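Local coordinates for L-ribulose 3-epimerase from Methylomonas sp., a protein that catalyses the epimerisation of ketoses at C3, acting most strongly on L-ribulose and also interconverting D-allulose and D-fructose, with manganese as cofactor, in two crystal structures: PDB 7CJ6 (chain A, 1.80 Å), residues A68-S73 and G110-A115; PDB 7CJ5 (chain B, 1.80 Å), residues A68-S73 and G110-A115. Structure 2 is superposed on structure 1 by the backbone atoms of these residues (RMSD 0.11 Å); each is numbered along its deposited sequence.

Structure 1 (7CJ6); sequences ASLGLS and GVIYCA. With PSJ (D-psicose), chain C.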
loop_
_atom_site.group_PDB
_atom_site.type_symbol
_atom_site.label_atom_id
_atom_site.label_comp_id
_atom_site.label_asym_id
_atom_site.label_seq_id
_atom_site.Cartn_x
_atom_site.Cartn_y
_atom_site.Cartn_z
ATOM N N ALA A 68 23.012 -6.070 3.897
ATOM C CA ALA A 68 21.948 -7.069 4.136
ATOM C C ALA A 68 20.685 -6.365 4.625
ATOM O O ALA A 68 20.799 -5.484 5.496
ATOM C CB ALA A 68 22.427 -8.098 5.126
ATOM N N SER A 69 19.528 -6.761 4.090
ATOM C CA SER A 69 18.202 -6.377 4.623
ATOM C C SER A 69 17.450 -7.648 5.016
ATOM O O SER A 69 17.825 -8.747 4.578
ATOM C CB SER A 69 17.411 -5.544 3.655
ATOM O OG SER A 69 17.322 -6.165 2.383
ATOM N N LEU A 70 16.420 -7.492 5.828
ATOM C CA LEU A 70 15.498 -8.607 6.120
ATOM C C LEU A 70 14.199 -8.021 6.656
ATOM O O LEU A 70 14.160 -6.822 6.970
ATOM C CB LEU A 70 16.160 -9.574 7.104
ATOM C CG LEU A 70 16.498 -9.011 8.484
ATOM C CD1 LEU A 70 15.302 -9.114 9.416
ATOM C CD2 LEU A 70 17.694 -9.735 9.078
ATOM N N GLY A 71 13.163 -8.847 6.670
ATOM C CA GLY A 71 11.956 -8.628 7.470
ATOM C C GLY A 71 11.787 -9.813 8.384
ATOM O O GLY A 71 12.095 -10.942 7.937
ATOM N N LEU A 72 11.389 -9.581 9.631
ATOM C CA LEU A 72 11.037 -10.698 10.538
ATOM C C LEU A 72 9.698 -11.280 10.079
ATOM O O LEU A 72 9.090 -10.726 9.135
ATOM C CB LEU A 72 10.983 -10.196 11.981
ATOM C CG LEU A 72 12.283 -9.594 12.508
ATOM C CD1 LEU A 72 12.090 -9.026 13.904
ATOM C CD2 LEU A 72 13.411 -10.614 12.494
ATOM N N SER A 73 9.288 -12.377 10.713
ATOM C CA SER A 73 8.001 -13.076 10.493
ATOM C C SER A 73 7.268 -13.177 11.835
ATOM O O SER A 73 7.856 -12.796 12.870
ATOM C CB SER A 73 8.238 -14.434 9.888
ATOM O OG SER A 73 8.728 -15.335 10.867
ATOM N N GLY A 110 16.343 -2.624 6.609
ATOM C CA GLY A 110 15.021 -3.178 6.266
ATOM C C GLY A 110 14.107 -3.241 7.474
ATOM O O GLY A 110 14.318 -2.458 8.418
ATOM N N VAL A 111 13.119 -4.139 7.447
ATOM C CA VAL A 111 12.102 -4.267 8.531
ATOM C C VAL A 111 12.645 -5.258 9.563
ATOM O O VAL A 111 12.235 -6.440 9.554
ATOM C CB VAL A 111 10.724 -4.649 7.958
ATOM C CG1 VAL A 111 9.635 -4.638 9.020
ATOM C CG2 VAL A 111 10.351 -3.720 6.810
ATOM N N ILE A 112 13.565 -4.774 10.403
ATOM C CA ILE A 112 14.331 -5.572 11.408
ATOM C C ILE A 112 13.681 -5.417 12.787
ATOM O O ILE A 112 14.135 -6.091 13.732
ATOM C CB ILE A 112 15.811 -5.134 11.422
ATOM C CG1 ILE A 112 15.974 -3.638 11.708
ATOM C CG2 ILE A 112 16.492 -5.522 10.123
ATOM C CD1 ILE A 112 17.408 -3.214 11.912
ATOM N N TYR A 113 12.652 -4.570 12.894
ATOM C CA TYR A 113 12.095 -4.085 14.186
ATOM C C TYR A 113 10.697 -4.673 14.420
ATOM O O TYR A 113 10.070 -4.369 15.459
ATOM C CB TYR A 113 12.069 -2.556 14.202
ATOM C CG TYR A 113 11.332 -1.950 13.036
ATOM C CD1 TYR A 113 9.972 -1.699 13.106
ATOM C CD2 TYR A 113 11.986 -1.647 11.855
ATOM C CE1 TYR A 113 9.279 -1.152 12.040
ATOM C CE2 TYR A 113 11.311 -1.097 10.779
ATOM C CZ TYR A 113 9.953 -0.849 10.871
ATOM O OH TYR A 113 9.274 -0.313 9.816
ATOM N N CYS A 114 10.222 -5.498 13.486
ATOM C CA CYS A 114 8.883 -6.137 13.549
ATOM C C CYS A 114 8.755 -7.164 12.424
ATOM O O CYS A 114 9.642 -7.203 11.546
ATOM C CB CYS A 114 7.773 -5.105 13.401
ATOM S SG CYS A 114 7.652 -4.450 11.717
ATOM N N ALA A 115 7.679 -7.948 12.450
ATOM C CA ALA A 115 7.317 -8.869 11.352
ATOM C C ALA A 115 6.951 -8.022 10.130
ATOM O O ALA A 115 6.135 -7.083 10.272
ATOM C CB ALA A 115 6.192 -9.779 11.775
HETATM C C1 PSJ C . 9.913 -4.285 1.700
HETATM O O1 PSJ C . 8.755 -3.654 1.143
HETATM C C2 PSJ C . 11.074 -3.338 1.575
HETATM O O2 PSJ C . 10.884 -2.278 1.050
HETATM C C3 PSJ C . 12.413 -3.711 2.135
HETATM O O3 PSJ C . 13.465 -3.392 1.227
HETATM C C4 PSJ C . 12.366 -5.198 2.427
HETATM O O4 PSJ C . 11.523 -5.348 3.563
HETATM C C5 PSJ C . 13.720 -5.831 2.718
HETATM O O5 PSJ C . 14.758 -4.855 2.556
HETATM C C6 PSJ C . 13.959 -7.024 1.791
HETATM O O6 PSJ C . 15.128 -7.758 2.195
#
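Leu-70 CD1 meets Ile-112 CG2 at 3.8 Å, the side chains crossing at about a right angle, outside parallel TIM-barrel strands 65-72 and 107-112, which helix 83-102 connects; it covers Leu-70, and helix 125-143 covers Ile-112. Packing is tight round Leu-72. Its N-H bonds Val-111 O at 3.3 Å, nearly in line with the carbonyl (C=O...N 176°). Its CB lies 3.3 Å from Cys-114 O; CG anti to the carbonyl carbon (chi1 -60°) brings CD1 within 3.6 Å of Ile-112 O, buried without a polar partner. Toward solvent the contact thins, and Ala-115 CB rests against the backbone of Ser-73. On the pocket side, Ser-69 OG, also bonded to Glu-41, accepts a 2.7 Å bond from O6 of D-psicose; O5 lies 2.9 Å from that OG. Val-111 CG2 is 3.8 Å from O4.

Structure 1 against structure 2
The sugar's O6 donates to the serine hydroxyl in both complexes, Ser-69(A) or Ser-69(B), and the backbone bond from Leu-72(A) N to Val-111(A) O is kept between Leu-72(B) and Val-111(B). The side chains of Ser-69(A), Leu-70(A), Leu-72(A), Val-111(A) and Ile-112(A) hold the places of their counterparts within the error, as do the CA atoms, so the packing between the strands is unchanged there. The bound group differs: D-psicose in one, its C3 epimer D-fructose in the other, bound at the same place. O5 of D-psicose lies 2.9 Å from OG of Ser-69(A), whereas O5 of D-fructose is 4.0 Å from OG of Ser-69(B), which leaves O6 as the sugar oxygen close to that hydroxyl. Instead O5 of D-fructose is turned toward the strand backbone, 3.4 Å from O of Leu-70(B); in the D-psicose complex O5 is 4.9 Å from O of Leu-70(A). D-fructose also touches Gly-71(B) and Gly-110(B), whereas D-psicose touches neither Gly-71(A) nor Gly-110(A).

Structure 2 (7CJ5); sequences ASLGLS and GVIYCA. With FUD (D-fructose), chain D.
Between Leu-70 and Ile-112 the side chains cross at about a right angle, CD1 of Leu-70 lying 3.8 Å from CG2 of Ile-112. Packing is tight round Leu-72, whose N-H bonds Val-111 O at 3.2 Å, nearly in line with the carbonyl (C=O...N 168°). Its CB lies 3.2 Å from Cys-114 O; CG anti to the carbonyl carbon (chi1 -59°) brings CD1 within 3.3 Å of Ile-112 O, buried without a polar partner. Toward solvent the contact thins to Ala-115 CB against the backbone of Ser-73. Facing the pocket, Ser-69 OG, also bonded to Glu-41, accepts a 2.9 Å bond from O6 of D-fructose. O5 of the sugar lies over the strand, 3.4 Å from Leu-70 O. Val-111 CG2 is 3.6 Å from O4.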
loop_
_atom_site.group_PDB
_atom_site.type_symbol
_atom_site.label_atom_id
_atom_site.label_comp_id
_atom_site.label_asym_id
_atom_site.label_seq_id
_atom_site.Cartn_x
_atom_site.Cartn_y
_atom_site.Cartn_z
ATOM N N ALA B 68 23.092 -6.045 3.880
ATOM C CA ALA B 68 21.989 -7.009 4.068
ATOM C C ALA B 68 20.741 -6.284 4.557
ATOM O O ALA B 68 20.855 -5.273 5.272
ATOM C CB ALA B 68 22.395 -8.112 5.018
ATOM N N SER B 69 19.590 -6.818 4.169
ATOM C CA SER B 69 18.261 -6.419 4.677
ATOM C C SER B 69 17.491 -7.688 5.018
ATOM O O SER B 69 17.819 -8.780 4.493
ATOM C CB SER B 69 17.517 -5.562 3.688
ATOM O OG SER B 69 17.270 -6.272 2.486
ATOM N N LEU B 70 16.497 -7.558 5.873
ATOM C CA LEU B 70 15.532 -8.652 6.094
ATOM C C LEU B 70 14.257 -8.042 6.657
ATOM O O LEU B 70 14.294 -6.870 7.090
ATOM C CB LEU B 70 16.144 -9.679 7.051
ATOM C CG LEU B 70 16.513 -9.153 8.434
ATOM C CD1 LEU B 70 15.324 -9.214 9.379
ATOM C CD2 LEU B 70 17.685 -9.925 8.998
ATOM N N GLY B 71 13.184 -8.820 6.605
ATOM C CA GLY B 71 11.971 -8.622 7.404
ATOM C C GLY B 71 11.778 -9.812 8.317
ATOM O O GLY B 71 12.012 -10.956 7.868
ATOM N N LEU B 72 11.405 -9.559 9.569
ATOM C CA LEU B 72 11.080 -10.643 10.519
ATOM C C LEU B 72 9.738 -11.243 10.101
ATOM O O LEU B 72 9.076 -10.703 9.176
ATOM C CB LEU B 72 11.064 -10.090 11.943
ATOM C CG LEU B 72 12.377 -9.454 12.401
ATOM C CD1 LEU B 72 12.196 -8.790 13.753
ATOM C CD2 LEU B 72 13.486 -10.493 12.463
ATOM N N SER B 73 9.356 -12.339 10.741
ATOM C CA SER B 73 8.056 -13.010 10.516
ATOM C C SER B 73 7.334 -13.118 11.857
ATOM O O SER B 73 7.915 -12.722 12.880
ATOM C CB SER B 73 8.234 -14.363 9.853
ATOM O OG SER B 73 8.748 -15.312 10.771
ATOM N N GLY B 110 16.297 -2.639 6.598
ATOM C CA GLY B 110 14.996 -3.259 6.305
ATOM C C GLY B 110 14.109 -3.314 7.533
ATOM O O GLY B 110 14.313 -2.512 8.482
ATOM N N VAL B 111 13.133 -4.216 7.511
ATOM C CA VAL B 111 12.089 -4.314 8.569
ATOM C C VAL B 111 12.623 -5.277 9.633
ATOM O O VAL B 111 12.149 -6.419 9.732
ATOM C CB VAL B 111 10.725 -4.697 7.965
ATOM C CG1 VAL B 111 9.606 -4.658 8.999
ATOM C CG2 VAL B 111 10.382 -3.775 6.802
ATOM N N ILE B 112 13.625 -4.803 10.378
ATOM C CA ILE B 112 14.379 -5.602 11.387
ATOM C C ILE B 112 13.717 -5.433 12.767
ATOM O O ILE B 112 14.165 -6.111 13.708
ATOM C CB ILE B 112 15.870 -5.202 11.385
ATOM C CG1 ILE B 112 16.075 -3.703 11.618
ATOM C CG2 ILE B 112 16.539 -5.658 10.102
ATOM C CD1 ILE B 112 17.541 -3.285 11.747
ATOM N N TYR B 113 12.684 -4.584 12.875
ATOM C CA TYR B 113 12.101 -4.118 14.163
ATOM C C TYR B 113 10.690 -4.697 14.380
ATOM O O TYR B 113 10.090 -4.424 15.414
ATOM C CB TYR B 113 12.071 -2.588 14.207
ATOM C CG TYR B 113 11.325 -1.982 13.045
ATOM C CD1 TYR B 113 9.957 -1.797 13.099
ATOM C CD2 TYR B 113 11.980 -1.647 11.869
ATOM C CE1 TYR B 113 9.252 -1.286 12.024
ATOM C CE2 TYR B 113 11.291 -1.134 10.782
ATOM C CZ TYR B 113 9.920 -0.947 10.860
ATOM O OH TYR B 113 9.219 -0.445 9.802
ATOM N N CYS B 114 10.166 -5.481 13.436
ATOM C CA CYS B 114 8.820 -6.101 13.535
ATOM C C CYS B 114 8.663 -7.152 12.437
ATOM O O CYS B 114 9.561 -7.265 11.579
ATOM C CB CYS B 114 7.724 -5.047 13.383
ATOM S SG CYS B 114 7.576 -4.421 11.688
ATOM N N ALA B 115 7.555 -7.886 12.460
ATOM C CA ALA B 115 7.170 -8.818 11.378
ATOM C C ALA B 115 6.740 -7.986 10.166
ATOM O O ALA B 115 5.893 -7.090 10.324
ATOM C CB ALA B 115 6.084 -9.746 11.850
HETATM C C1 FUD D . 9.273 -4.322 1.436
HETATM C C2 FUD D . 10.528 -3.525 1.210
HETATM C C3 FUD D . 11.845 -4.258 1.223
HETATM C C4 FUD D . 11.770 -5.133 2.458
HETATM C C5 FUD D . 12.827 -6.221 2.639
HETATM C C6 FUD D . 13.823 -6.386 1.508
HETATM O O1 FUD D . 8.127 -3.608 0.967
HETATM O O2 FUD D . 10.464 -2.319 1.014
HETATM O O3 FUD D . 12.940 -3.340 1.302
HETATM O O4 FUD D . 11.786 -4.221 3.540
HETATM O O5 FUD D . 13.496 -6.027 3.884
HETATM O O6 FUD D . 14.701 -7.489 1.859
#